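Local coordinates for protein alpha-galactosidase 1 (Saccharomyces cerevisiae, PDB 3LRK) that hydrolyses terminal, non-reducing alpha-D-galactose residues of alpha-D-galactosides such as galactose oligosaccharides and galactomannans, as a secreted, glycosylated homotetramer, at residues Ala278-Met282 and Ile306-Val312; Ala284-Ser288 and Gly321-Thr325; Asp318-Ile322 and Gly348-Asn352; Asp354-Ala358 and Glu375-Asp379; Thr390-Leu396 and Phe464-Ser470. The protein carries 1 engineered substitution. All coordinates share one frame; numbering follows the deposited sequence.

Interaction 1 of 5, residues Ala278-Met282 and Ile306-Val312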
# COMPACT_ATOMS: atom_id res chain seq x y z
N ALA A 278 21.82 -25.49 -3.27
CA ALA A 278 21.52 -24.11 -2.88
C ALA A 278 20.19 -24.03 -2.15
O ALA A 278 20.09 -23.41 -1.09
CB ALA A 278 21.51 -23.21 -4.11
N HIS A 279 19.17 -24.68 -2.72
CA HIS A 279 17.81 -24.70 -2.19
C HIS A 279 17.73 -25.37 -0.81
O HIS A 279 17.20 -24.78 0.14
CB HIS A 279 16.90 -25.36 -3.25
CG HIS A 279 15.50 -25.64 -2.81
ND1 HIS A 279 14.75 -24.76 -2.06
CD2 HIS A 279 14.68 -26.69 -3.08
CE1 HIS A 279 13.55 -25.27 -1.85
NE2 HIS A 279 13.48 -26.44 -2.47
N PHE A 280 18.30 -26.57 -0.68
CA PHE A 280 18.31 -27.29 0.59
C PHE A 280 19.11 -26.54 1.67
O PHE A 280 18.65 -26.41 2.80
CB PHE A 280 18.84 -28.72 0.39
CG PHE A 280 18.72 -29.60 1.61
CD1 PHE A 280 17.48 -30.13 2.01
CD2 PHE A 280 19.86 -29.94 2.34
CE1 PHE A 280 17.38 -30.95 3.13
CE2 PHE A 280 19.78 -30.77 3.46
CZ PHE A 280 18.55 -31.28 3.87
N SER A 281 20.29 -26.04 1.29
CA SER A 281 21.17 -25.30 2.20
C SER A 281 20.54 -24.00 2.71
O SER A 281 20.68 -23.67 3.89
CB SER A 281 22.51 -24.98 1.54
OG SER A 281 23.19 -26.16 1.15
N MET A 282 19.88 -23.27 1.82
CA MET A 282 19.27 -21.99 2.21
C MET A 282 18.02 -22.17 3.10
O MET A 282 17.87 -21.46 4.09
CB MET A 282 19.02 -21.08 1.01
CG MET A 282 20.32 -20.50 0.37
SD MET A 282 21.52 -19.84 1.55
CE MET A 282 20.52 -18.53 2.27
N ILE A 306 21.36 -35.24 -1.04
CA ILE A 306 21.10 -33.88 -0.58
C ILE A 306 20.24 -33.93 0.70
O ILE A 306 20.63 -33.38 1.74
CB ILE A 306 20.50 -32.99 -1.71
CG1 ILE A 306 21.62 -32.65 -2.72
CG2 ILE A 306 19.89 -31.69 -1.14
CD1 ILE A 306 21.13 -32.19 -4.06
N TYR A 307 19.11 -34.64 0.63
CA TYR A 307 18.22 -34.80 1.80
C TYR A 307 18.92 -35.45 3.00
O TYR A 307 18.49 -35.28 4.13
CB TYR A 307 17.02 -35.67 1.45
CG TYR A 307 15.91 -34.96 0.70
CD1 TYR A 307 15.49 -35.44 -0.54
CD2 TYR A 307 15.28 -33.83 1.24
CE1 TYR A 307 14.45 -34.80 -1.24
CE2 TYR A 307 14.24 -33.19 0.55
CZ TYR A 307 13.84 -33.68 -0.69
OH TYR A 307 12.83 -33.04 -1.36
N SER A 308 19.98 -36.21 2.72
CA SER A 308 20.65 -36.98 3.76
C SER A 308 21.92 -36.32 4.29
O SER A 308 22.65 -36.92 5.09
CB SER A 308 20.94 -38.41 3.26
OG SER A 308 22.08 -38.41 2.42
N GLN A 309 22.19 -35.08 3.88
CA GLN A 309 23.38 -34.37 4.35
C GLN A 309 23.24 -33.91 5.81
O GLN A 309 22.69 -32.83 6.10
CB GLN A 309 23.76 -33.20 3.42
CG GLN A 309 25.14 -32.55 3.71
CD GLN A 309 26.33 -33.41 3.28
OE1 GLN A 309 26.17 -34.55 2.86
NE2 GLN A 309 27.53 -32.85 3.37
N ALA A 310 23.75 -34.75 6.72
CA ALA A 310 23.67 -34.53 8.16
C ALA A 310 24.20 -33.17 8.60
O ALA A 310 23.64 -32.55 9.49
CB ALA A 310 24.39 -35.65 8.90
N SER A 311 25.28 -32.73 7.96
CA SER A 311 25.95 -31.46 8.25
C SER A 311 25.02 -30.26 8.05
O SER A 311 25.04 -29.29 8.82
CB SER A 311 27.15 -31.32 7.31
OG SER A 311 28.16 -30.56 7.93
N VAL A 312 24.22 -30.33 7.00
CA VAL A 312 23.31 -29.24 6.66
C VAL A 312 22.06 -29.26 7.55
O VAL A 312 21.59 -28.21 8.00
CB VAL A 312 22.98 -29.25 5.15
CG1 VAL A 312 21.90 -28.23 4.80
CG2 VAL A 312 24.24 -28.97 4.32

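Interaction 2 of 5, residues Ala284-Ser288 and Gly321-Thr325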
# COMPACT_ATOMS: atom_id res chain seq x y z
N ALA A 284 17.61 -24.78 5.06
CA ALA A 284 18.20 -25.14 6.36
C ALA A 284 18.64 -23.89 7.14
O ALA A 284 18.32 -23.73 8.33
CB ALA A 284 19.36 -26.11 6.18
N MET A 285 19.38 -23.03 6.45
CA MET A 285 20.05 -21.88 7.07
C MET A 285 19.11 -20.82 7.64
O MET A 285 19.44 -20.14 8.62
CB MET A 285 20.97 -21.24 6.04
CG MET A 285 22.11 -20.46 6.63
SD MET A 285 22.81 -19.37 5.39
CE MET A 285 21.33 -18.46 4.97
N VAL A 286 17.94 -20.66 7.01
CA VAL A 286 16.92 -19.73 7.52
C VAL A 286 15.96 -20.40 8.51
O VAL A 286 14.98 -19.78 8.94
CB VAL A 286 16.14 -19.01 6.37
CG1 VAL A 286 17.10 -18.27 5.46
CG2 VAL A 286 15.29 -19.99 5.56
N LYS A 287 16.25 -21.65 8.87
CA LYS A 287 15.41 -22.41 9.80
C LYS A 287 13.95 -22.56 9.30
O LYS A 287 12.99 -22.46 10.07
CB LYS A 287 15.48 -21.82 11.21
CG LYS A 287 16.55 -22.42 12.13
CD LYS A 287 17.99 -22.15 11.69
CE LYS A 287 18.92 -22.28 12.91
NZ LYS A 287 20.35 -22.36 12.52
N SER A 288 13.82 -22.80 8.00
CA SER A 288 12.55 -23.25 7.45
C SER A 288 12.34 -24.71 7.88
O SER A 288 13.32 -25.44 8.09
CB SER A 288 12.56 -23.16 5.92
OG SER A 288 11.37 -23.71 5.36
N GLY A 321 17.84 -22.21 17.93
CA GLY A 321 18.03 -21.81 16.55
C GLY A 321 17.73 -20.37 16.20
O GLY A 321 16.70 -19.82 16.60
N ILE A 322 18.64 -19.78 15.43
CA ILE A 322 18.48 -18.43 14.93
C ILE A 322 18.61 -18.49 13.41
O ILE A 322 19.61 -19.00 12.90
CB ILE A 322 19.54 -17.46 15.54
CG1 ILE A 322 19.35 -17.39 17.06
CG2 ILE A 322 19.45 -16.08 14.90
CD1 ILE A 322 20.48 -16.68 17.80
N PRO A 323 17.59 -18.00 12.67
CA PRO A 323 17.73 -17.88 11.22
C PRO A 323 18.92 -17.00 10.85
O PRO A 323 19.21 -16.01 11.54
CB PRO A 323 16.42 -17.18 10.80
CG PRO A 323 15.45 -17.55 11.85
CD PRO A 323 16.25 -17.58 13.13
N ALA A 324 19.62 -17.36 9.78
CA ALA A 324 20.73 -16.54 9.32
C ALA A 324 20.26 -15.22 8.69
O ALA A 324 19.08 -15.07 8.34
CB ALA A 324 21.60 -17.32 8.35
N THR A 325 21.19 -14.28 8.56
CA THR A 325 20.92 -12.94 8.08
C THR A 325 21.58 -12.74 6.72
O THR A 325 22.73 -13.15 6.52
CB THR A 325 21.50 -11.88 9.08
OG1 THR A 325 20.84 -12.01 10.35
CG2 THR A 325 21.34 -10.45 8.55
O HOH W 1 21.43 -21.08 14.81

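Interaction 3 of 5, residues Asp318-Ile322 and Gly348-Asn352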
# COMPACT_ATOMS: atom_id res chain seq x y z
N ASP A 318 19.93 -26.63 14.77
CA ASP A 318 20.70 -25.99 15.83
C ASP A 318 19.80 -25.71 17.03
O ASP A 318 18.68 -25.21 16.88
CB ASP A 318 21.32 -24.67 15.33
CG ASP A 318 22.40 -24.14 16.26
OD1 ASP A 318 23.25 -24.95 16.70
OD2 ASP A 318 22.40 -22.92 16.56
N SER A 319 20.27 -26.02 18.24
CA SER A 319 19.45 -25.74 19.41
C SER A 319 19.43 -24.23 19.64
O SER A 319 20.37 -23.53 19.27
CB SER A 319 19.93 -26.52 20.63
OG SER A 319 21.29 -26.28 20.87
N ASN A 320 18.32 -23.73 20.18
CA ASN A 320 18.13 -22.27 20.33
C ASN A 320 18.31 -21.55 18.99
O ASN A 320 18.82 -20.42 18.94
CB ASN A 320 19.06 -21.72 21.42
CG ASN A 320 18.95 -22.49 22.73
OD1 ASN A 320 17.85 -22.65 23.28
ND2 ASN A 320 20.08 -22.98 23.23
N GLY A 321 17.84 -22.21 17.93
CA GLY A 321 18.03 -21.81 16.55
C GLY A 321 17.73 -20.37 16.20
O GLY A 321 16.70 -19.82 16.60
N ILE A 322 18.64 -19.78 15.43
CA ILE A 322 18.48 -18.43 14.93
C ILE A 322 18.61 -18.49 13.41
O ILE A 322 19.61 -19.00 12.90
CB ILE A 322 19.54 -17.46 15.54
CG1 ILE A 322 19.35 -17.39 17.06
CG2 ILE A 322 19.45 -16.08 14.90
CD1 ILE A 322 20.48 -16.68 17.80
N GLY A 348 25.12 -16.36 9.93
CA GLY A 348 24.29 -16.54 11.12
C GLY A 348 25.01 -17.26 12.25
O GLY A 348 25.86 -18.12 12.01
N PRO A 349 24.65 -16.92 13.50
CA PRO A 349 25.26 -17.55 14.67
C PRO A 349 24.75 -18.96 14.90
O PRO A 349 23.63 -19.29 14.50
CB PRO A 349 24.83 -16.64 15.82
CG PRO A 349 23.55 -16.03 15.37
CD PRO A 349 23.65 -15.90 13.88
N LEU A 350 25.59 -19.78 15.54
CA LEU A 350 25.23 -21.13 15.91
C LEU A 350 25.44 -21.29 17.40
O LEU A 350 26.34 -20.67 17.97
CB LEU A 350 26.08 -22.15 15.14
CG LEU A 350 25.86 -22.20 13.63
CD1 LEU A 350 27.01 -22.93 12.94
CD2 LEU A 350 24.51 -22.84 13.28
N ASP A 351 24.62 -22.14 18.02
CA ASP A 351 24.56 -22.21 19.48
C ASP A 351 25.90 -22.51 20.17
O ASP A 351 26.16 -21.99 21.25
CB ASP A 351 23.51 -23.21 19.92
CG ASP A 351 23.12 -23.03 21.38
OD1 ASP A 351 23.34 -23.97 22.16
OD2 ASP A 351 22.62 -21.94 21.74
N ASN A 352 26.74 -23.34 19.54
CA ASN A 352 28.05 -23.69 20.13
C ASN A 352 29.15 -22.63 19.94
O ASN A 352 30.30 -22.82 20.36
CB ASN A 352 28.54 -25.06 19.61
CG ASN A 352 29.06 -25.02 18.18
OD1 ASN A 352 28.79 -24.08 17.42
ND2 ASN A 352 29.79 -26.06 17.78
O HOH W 1 21.43 -21.08 14.81
O HOH W 2 25.83 -25.40 17.39

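Interaction 4 of 5, residues Asp354-Ala358 and Glu375-Asp379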
# COMPACT_ATOMS: atom_id res chain seq x y z
N ASP A 354 29.95 -21.36 16.83
CA ASP A 354 30.35 -21.37 15.43
C ASP A 354 29.48 -20.38 14.61
O ASP A 354 28.54 -19.80 15.14
CB ASP A 354 30.24 -22.79 14.84
CG ASP A 354 31.18 -23.80 15.52
OD1 ASP A 354 32.09 -23.39 16.29
OD2 ASP A 354 31.01 -25.01 15.27
N GLN A 355 29.84 -20.18 13.35
CA GLN A 355 29.09 -19.31 12.43
C GLN A 355 28.81 -20.08 11.14
O GLN A 355 29.69 -20.79 10.65
CB GLN A 355 29.91 -18.05 12.12
CG GLN A 355 29.12 -16.86 11.51
CD GLN A 355 28.25 -16.11 12.53
OE1 GLN A 355 27.46 -15.23 12.16
NE2 GLN A 355 28.41 -16.44 13.81
N VAL A 356 27.60 -19.95 10.59
CA VAL A 356 27.29 -20.50 9.26
C VAL A 356 27.40 -19.38 8.26
O VAL A 356 26.85 -18.30 8.47
CB VAL A 356 25.84 -21.04 9.08
CG1 VAL A 356 25.82 -22.23 8.10
CG2 VAL A 356 25.20 -21.40 10.36
N VAL A 357 28.09 -19.66 7.16
CA VAL A 357 28.28 -18.68 6.09
C VAL A 357 27.81 -19.29 4.78
O VAL A 357 28.10 -20.45 4.49
CB VAL A 357 29.76 -18.21 6.01
CG1 VAL A 357 29.93 -17.12 4.96
CG2 VAL A 357 30.22 -17.69 7.36
N ALA A 358 27.06 -18.51 4.00
CA ALA A 358 26.63 -18.95 2.67
C ALA A 358 27.08 -17.93 1.63
O ALA A 358 26.80 -16.74 1.75
CB ALA A 358 25.11 -19.13 2.61
N GLU A 375 32.71 -8.86 7.29
CA GLU A 375 31.40 -9.11 6.67
C GLU A 375 30.67 -10.29 7.30
O GLU A 375 29.47 -10.21 7.56
CB GLU A 375 31.54 -9.38 5.17
CG GLU A 375 31.96 -8.19 4.33
CD GLU A 375 31.70 -8.42 2.85
OE1 GLU A 375 31.77 -9.58 2.40
OE2 GLU A 375 31.42 -7.43 2.15
N ILE A 376 31.40 -11.38 7.53
CA ILE A 376 30.85 -12.57 8.18
C ILE A 376 30.29 -12.23 9.57
O ILE A 376 29.15 -12.57 9.89
CB ILE A 376 31.90 -13.71 8.30
CG1 ILE A 376 32.21 -14.29 6.92
CG2 ILE A 376 31.42 -14.79 9.26
CD1 ILE A 376 33.51 -15.09 6.85
N PHE A 377 31.10 -11.55 10.38
CA PHE A 377 30.69 -11.16 11.71
C PHE A 377 30.20 -9.72 11.69
O PHE A 377 30.78 -8.80 12.31
CB PHE A 377 31.82 -11.43 12.72
CG PHE A 377 32.17 -12.89 12.83
CD1 PHE A 377 33.28 -13.41 12.17
CD2 PHE A 377 31.36 -13.76 13.57
CE1 PHE A 377 33.59 -14.76 12.26
CE2 PHE A 377 31.67 -15.11 13.67
CZ PHE A 377 32.79 -15.62 13.01
N PHE A 378 29.08 -9.57 10.98
CA PHE A 378 28.47 -8.31 10.58
C PHE A 378 28.06 -7.37 11.72
O PHE A 378 28.00 -6.16 11.52
CB PHE A 378 27.26 -8.59 9.66
CG PHE A 378 26.28 -9.59 10.22
CD1 PHE A 378 25.25 -9.17 11.07
CD2 PHE A 378 26.38 -10.94 9.92
CE1 PHE A 378 24.35 -10.09 11.61
CE2 PHE A 378 25.48 -11.88 10.46
CZ PHE A 378 24.46 -11.45 11.30
N ASP A 379 27.74 -7.91 12.90
CA ASP A 379 27.40 -7.07 14.06
C ASP A 379 28.54 -6.97 15.10
O ASP A 379 28.31 -6.54 16.23
CB ASP A 379 26.10 -7.53 14.74
CG ASP A 379 24.86 -7.30 13.87
OD1 ASP A 379 24.93 -6.53 12.88
OD2 ASP A 379 23.81 -7.90 14.18

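Interaction 5 of 5, residues Thr390-Leu396 and Phe464-Ser470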
# COMPACT_ATOMS: atom_id res chain seq x y z
N THR A 390 41.33 -16.13 14.57
CA THR A 390 41.42 -16.94 13.36
C THR A 390 40.34 -18.03 13.40
O THR A 390 40.11 -18.64 14.45
CB THR A 390 42.85 -17.53 13.17
OG1 THR A 390 43.77 -16.45 12.98
CG2 THR A 390 42.93 -18.47 11.98
N TRP A 391 39.67 -18.25 12.27
CA TRP A 391 38.56 -19.20 12.19
C TRP A 391 38.85 -20.29 11.18
O TRP A 391 39.27 -20.00 10.06
CB TRP A 391 37.26 -18.48 11.82
CG TRP A 391 36.80 -17.53 12.88
CD1 TRP A 391 37.30 -16.29 13.14
CD2 TRP A 391 35.75 -17.74 13.84
NE1 TRP A 391 36.64 -15.71 14.20
CE2 TRP A 391 35.68 -16.59 14.65
CE3 TRP A 391 34.86 -18.80 14.09
CZ2 TRP A 391 34.75 -16.45 15.69
CZ3 TRP A 391 33.94 -18.67 15.12
CH2 TRP A 391 33.90 -17.50 15.91
N ASP A 392 38.62 -21.54 11.59
CA ASP A 392 38.72 -22.68 10.68
C ASP A 392 37.47 -22.77 9.82
O ASP A 392 36.35 -22.68 10.32
CB ASP A 392 38.92 -23.97 11.47
CG ASP A 392 40.32 -24.10 12.05
OD1 ASP A 392 41.23 -23.38 11.58
OD2 ASP A 392 40.51 -24.91 12.99
N ILE A 393 37.68 -22.94 8.51
CA ILE A 393 36.59 -23.06 7.55
C ILE A 393 36.29 -24.53 7.33
O ILE A 393 37.19 -25.32 7.01
CB ILE A 393 36.95 -22.40 6.20
CG1 ILE A 393 37.42 -20.95 6.40
CG2 ILE A 393 35.76 -22.47 5.22
CD1 ILE A 393 38.08 -20.34 5.18
N TYR A 394 35.02 -24.91 7.51
CA TYR A 394 34.56 -26.25 7.20
C TYR A 394 33.57 -26.20 6.03
O TYR A 394 32.64 -25.39 6.03
CB TYR A 394 33.90 -26.89 8.41
CG TYR A 394 34.85 -27.31 9.50
CD1 TYR A 394 35.43 -26.37 10.36
CD2 TYR A 394 35.16 -28.66 9.69
CE1 TYR A 394 36.31 -26.77 11.37
CE2 TYR A 394 36.03 -29.06 10.71
CZ TYR A 394 36.60 -28.11 11.54
OH TYR A 394 37.46 -28.50 12.53
N ASP A 395 33.79 -27.07 5.04
CA ASP A 395 32.88 -27.23 3.90
C ASP A 395 31.77 -28.18 4.32
O ASP A 395 32.00 -29.38 4.50
CB ASP A 395 33.64 -27.77 2.68
CG ASP A 395 32.76 -27.91 1.43
OD1 ASP A 395 31.51 -27.79 1.51
OD2 ASP A 395 33.33 -28.16 0.33
N LEU A 396 30.56 -27.63 4.47
CA LEU A 396 29.40 -28.43 4.91
C LEU A 396 28.92 -29.44 3.86
O LEU A 396 28.13 -30.33 4.17
CB LEU A 396 28.25 -27.51 5.36
CG LEU A 396 28.49 -26.68 6.63
CD1 LEU A 396 27.46 -25.55 6.78
CD2 LEU A 396 28.49 -27.54 7.89
N PHE A 464 28.81 -23.31 1.09
CA PHE A 464 28.11 -23.37 2.38
C PHE A 464 29.09 -23.82 3.47
O PHE A 464 29.51 -24.98 3.49
CB PHE A 464 26.91 -24.31 2.25
CG PHE A 464 25.83 -24.09 3.28
CD1 PHE A 464 25.34 -22.81 3.55
CD2 PHE A 464 25.28 -25.18 3.95
CE1 PHE A 464 24.34 -22.62 4.50
CE2 PHE A 464 24.27 -24.99 4.90
CZ PHE A 464 23.80 -23.72 5.16
N TYR A 465 29.44 -22.90 4.37
CA TYR A 465 30.48 -23.15 5.37
C TYR A 465 30.05 -23.07 6.83
O TYR A 465 29.16 -22.28 7.18
CB TYR A 465 31.64 -22.15 5.23
CG TYR A 465 32.27 -22.07 3.87
CD1 TYR A 465 32.33 -20.85 3.20
CD2 TYR A 465 32.82 -23.20 3.25
CE1 TYR A 465 32.93 -20.74 1.95
CE2 TYR A 465 33.41 -23.10 1.99
CZ TYR A 465 33.47 -21.87 1.35
OH TYR A 465 34.04 -21.74 0.12
N ARG A 466 30.72 -23.85 7.67
CA ARG A 466 30.68 -23.66 9.11
C ARG A 466 32.05 -23.17 9.57
O ARG A 466 33.07 -23.81 9.29
CB ARG A 466 30.28 -24.95 9.82
CG ARG A 466 29.99 -24.76 11.31
CD ARG A 466 29.31 -25.96 11.94
NE ARG A 466 29.02 -25.69 13.34
CZ ARG A 466 27.90 -26.03 13.98
NH1 ARG A 466 26.94 -26.68 13.33
NH2 ARG A 466 27.73 -25.71 15.25
N LEU A 467 32.08 -22.02 10.24
CA LEU A 467 33.32 -21.47 10.81
C LEU A 467 33.44 -21.82 12.28
O LEU A 467 32.48 -21.68 13.04
CB LEU A 467 33.41 -19.95 10.62
CG LEU A 467 33.50 -19.30 9.23
CD1 LEU A 467 34.30 -18.00 9.29
CD2 LEU A 467 34.09 -20.20 8.16
N ARG A 468 34.62 -22.27 12.69
CA ARG A 468 34.88 -22.67 14.07
C ARG A 468 36.14 -21.96 14.58
O ARG A 468 37.07 -21.75 13.80
CB ARG A 468 35.06 -24.19 14.18
CG ARG A 468 33.98 -25.02 13.50
CD ARG A 468 33.98 -26.46 14.00
NE ARG A 468 33.54 -26.54 15.40
CZ ARG A 468 33.66 -27.61 16.17
NH1 ARG A 468 34.20 -28.73 15.70
NH2 ARG A 468 33.22 -27.56 17.43
N PRO A 469 36.16 -21.58 15.87
CA PRO A 469 37.38 -20.93 16.37
C PRO A 469 38.54 -21.92 16.35
O PRO A 469 38.39 -23.05 16.82
CB PRO A 469 37.01 -20.56 17.82
CG PRO A 469 35.51 -20.61 17.87
CD PRO A 469 35.13 -21.70 16.92
N SER A 470 39.66 -21.51 15.77
CA SER A 470 40.87 -22.34 15.68
C SER A 470 41.35 -22.81 17.05
O SER A 470 41.81 -23.95 17.20
CB SER A 470 41.99 -21.58 14.97
OG SER A 470 41.59 -21.14 13.69
O HOH W 3 42.71 -25.13 15.01
O HOH W 4 29.97 -25.79 0.03

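Interaction 1 of 5, residues Ala278-Met282 and Ile306-Val312
Phe280 of helix 273-285 pushes its ring into the bend between helices 301-307 and 310-316, a contact inside the TIM-barrel domain; in chain order helix 273-285 falls between the seventh and eighth barrel strands, and the other two helices follow the eighth. Ile306 O stands over one ring face, 3.2 Å from Phe280 CE2, while Gln309 O comes to the ring edge near its plane. The same CE2 of Phe280 lies 3.6 Å from Val312 CG1, and CE1 of Phe280 lies 4.0 Å from Tyr307 CD2. Closer to the helix, Phe280 CB touches Ile306 CG2 at 3.5 Å as the two side chains run past each other in opposite directions. With CG of Phe280 anti to the backbone N (chi1 -172°), the ring reaches across to the bend. Replacing this ring by an alanine here would probably open a gap between Ile306, Tyr307 and Val312. Beside it, Ser281 CA packs 4.0 Å from Val312 CG1, its hydroxyl being engaged with Lys277 O and Trp397.

The second shell fixes the bend. Tyr66 packs on the Phe280 side chain, and its OH bonds to Tyr307 O; Tyr307 OH bonds to Val266 O, and Gln309 NE2 bonds to Leu396 O. Within the bend, Gln309 N donates to Ile306 O at 3.1 Å, the very oxygen that covers the Phe280 ring.

Interaction 2 of 5, residues Ala284-Ser288 and Gly321-Thr325
Met285 O accepts a direct backbone hydrogen bond from Ala324 N at 3.0 Å. The bond is nearly straight, 160° at the hydrogen, with the donor tilted 25° from the carbonyl plane. Helix 273-285 is ending here, and this carbonyl is turned to the passing chain.

A second polar link runs through solvent. One water takes protons from both sides, from Lys287 NZ at 2.8 Å and from Ile322 N at 3.1 Å. The ammonium also bonds to Ile315 O, which holds the lysine tip from helix 310-316.

Van der Waals contacts fill in between. Met285 is bent at chi3 (57°), which curls its methyl back, and CG, SD and CE all border Ala324 CB; Met285 CE comes to 3.6 Å from that methyl. Pro323 CB rests 3.5 Å from Val286 O. The lysine's aliphatic part runs beside the backbone of 321-323, with Lys287 CE 3.8 Å from Gly321 CA. A side chain at Gly321 would be directed toward the same CE, so the missing CB suits this close approach.

Trp346 of strand 342-349 covers Met285 and Val286, and the side chain of Pro323 is about 8 Å from that of the substrate-binding Gln251. The helix closes in a Schellman motif with Lys287, at positive phi, as its C-prime residue: Lys287 N bonds to Ala284 O and Ser288 N to Trp283 O. The contact thus joins a capped barrel helix to the segment leading from the TIM barrel into the C-terminal beta domain.

Interaction 3 of 5, residues Asp318-Ile322 and Gly348-Asn352
Asp318 and Asp351 each carry CG anti to the backbone N (chi1 -166° and -163°), and this sends the first carboxylate to the Asp351 amide and the second to the turn that Asp318 opens. Asp351 N donates to the syn lone pair of Asp318 OD2 at 2.8 Å. A weak, longer bond of 3.4 Å joins Asp351 N to Asp318 OD1. In return the Asp351 carboxylate takes bonds from the type II beta turn 318-321. Asn320 ND2 gives a bond of 3.1 Å to Asp351 OD2, arriving from above the carboxylate, 51° out of its plane, although OD2 lies close to the plane of the amide. Ser319 OG adds a weak bond of 3.3 Å to Asp351 OD1. Different donors thus hold the two carboxylates, probably easing the nearness of like charges.

One water donates to Asp318 OD1 at 2.7 Å and accepts from Asn352 N; another sits 2.7 Å from Asp318 OD2, near Pro349 O and the Ile322 amide. Leu350 CD2 is 3.9 Å from Asp318 CG, and Ile322 CD1 is 4.0 Å from Pro349 CG, these last side chains crossing at about a right angle.

The turn belongs to the link from the TIM barrel to the C-terminal beta-sandwich domain, between helix 310-316 and strand 325-331. It rests against the end of strand 342-349 in that domain's sheet, where Leu350 packs on Val356 of strand 355-361 and Arg466 of strand 461-469.

Interaction 4 of 5, residues Asp354-Ala358 and Glu375-Asp379
Gln355 lies alongside Phe377, the two side chains running in opposite directions with amide and ring planes 53° apart, on one side of the antiparallel sheet of the C-terminal beta-sandwich domain. Gln355 NE2 comes within 3.5 Å of Phe377 CE2 at an oblique angle, while Gln355 CB packs 3.9 Å from CZ of the same ring. The glutamine's bend at chi2 (76°) turns the amide aside from Ile376 CG2, which a straight chain would run into, and lays it along the Phe377 ring. Gln355 CG meets Ile376 CG2 at 3.8 Å, again with the chains opposed.

Two residues further along strand 355-361, Val357 meets the same isoleucine differently: the side chains cross at about a right angle, and Val357 CG2 touches Ile376 CG2 at 3.7 Å. One methyl of Ile376 therefore serves both strand residues. The Phe377 ring also stands over that methyl, with Ile376 CG2 3.6 Å above the ring plane and offset toward its rim.

Ser347 OG lies within hydrogen-bonding reach of both Gln355 OE1 and Ile376 O, two acceptors for its one proton, which places the amide and the helix end beside strand 342-349. Phe377 meets the Trp391 ring, and Phe378 packs on Arg220 of a second subunit. Past helix 373-376 the chain reverses in an inverse gamma turn centred on Phe377, closed by a weak bond of 3.2 Å from Phe378 N to Ile376 O.

Interaction 5 of 5, residues Thr390-Leu396 and Phe464-Ser470
Ile393 and Leu467 lie side by side on the packed face, with Ile393 CG1 3.8 Å from Leu467 CD2. The other branch, CG2, anti to the backbone N, sits over the face of Tyr465: a CH-pi contact of 3.9 Å from Ile393 CG2 to the Tyr465 ring centroid, 24° off the ring normal. Near the end of the pairing, Trp391 lays one ring face against Pro469, and Trp391 CZ3 touches Pro469 CG at 3.7 Å. At the opposite end Leu396 CD1 meets Phe464 CD2 at 3.6 Å.

Strands 391-395 and 461-469 are antiparallel neighbours in the sheet of the C-terminal beta-sandwich domain. Asp392 with Arg468 and Tyr394 with Arg466 form the hydrogen-bonded pairs, each with reciprocal N-H to O bonds; the shortest is Asp392 N to Arg468 O, 2.7 Å.

The other face is more open and polar. Ser470 OG lies 3.1 Å from Asp392 OD1 and also near Thr390 O, without its proton being settled. A water donates to Asp392 OD2 at 3.0 Å and to Ser470 O, and Lys443 offers that aspartate oxygen a long, weak ion pair. With an alanine in place of Asp392, this water would probably lose one of its two acceptors, and Lys443 its distant counter-charge. Further along, Tyr394 CE1 packs 3.5 Å from Arg468 CD, where the arginine bends at chi3 before its NE reaches a salt bridge with Asp354.

In the fold
Interactions 1 and 2 are buried and share helix 273-285 of the barrel: interaction 1 packs an aromatic ring with no polar bond across it, whereas interaction 2 adds a backbone bond and a water at the helix end. Interaction 3, partly exposed, shares Gly321, Ile322 and that water with interaction 2, and its chemistry turns to carboxylates. Interactions 3, 4 and 5 reach one antiparallel sheet: interaction 4 is a buried glutamine-aliphatic-aromatic layer, and interaction 5 is strand pairing with one packed and one polar face. Met282 and Met285 touch Ala358 of the sheet, and Gln309, at the bend between the next two helices, bonds to Leu396 just past strand 391-395, so barrel and beta domain meet directly.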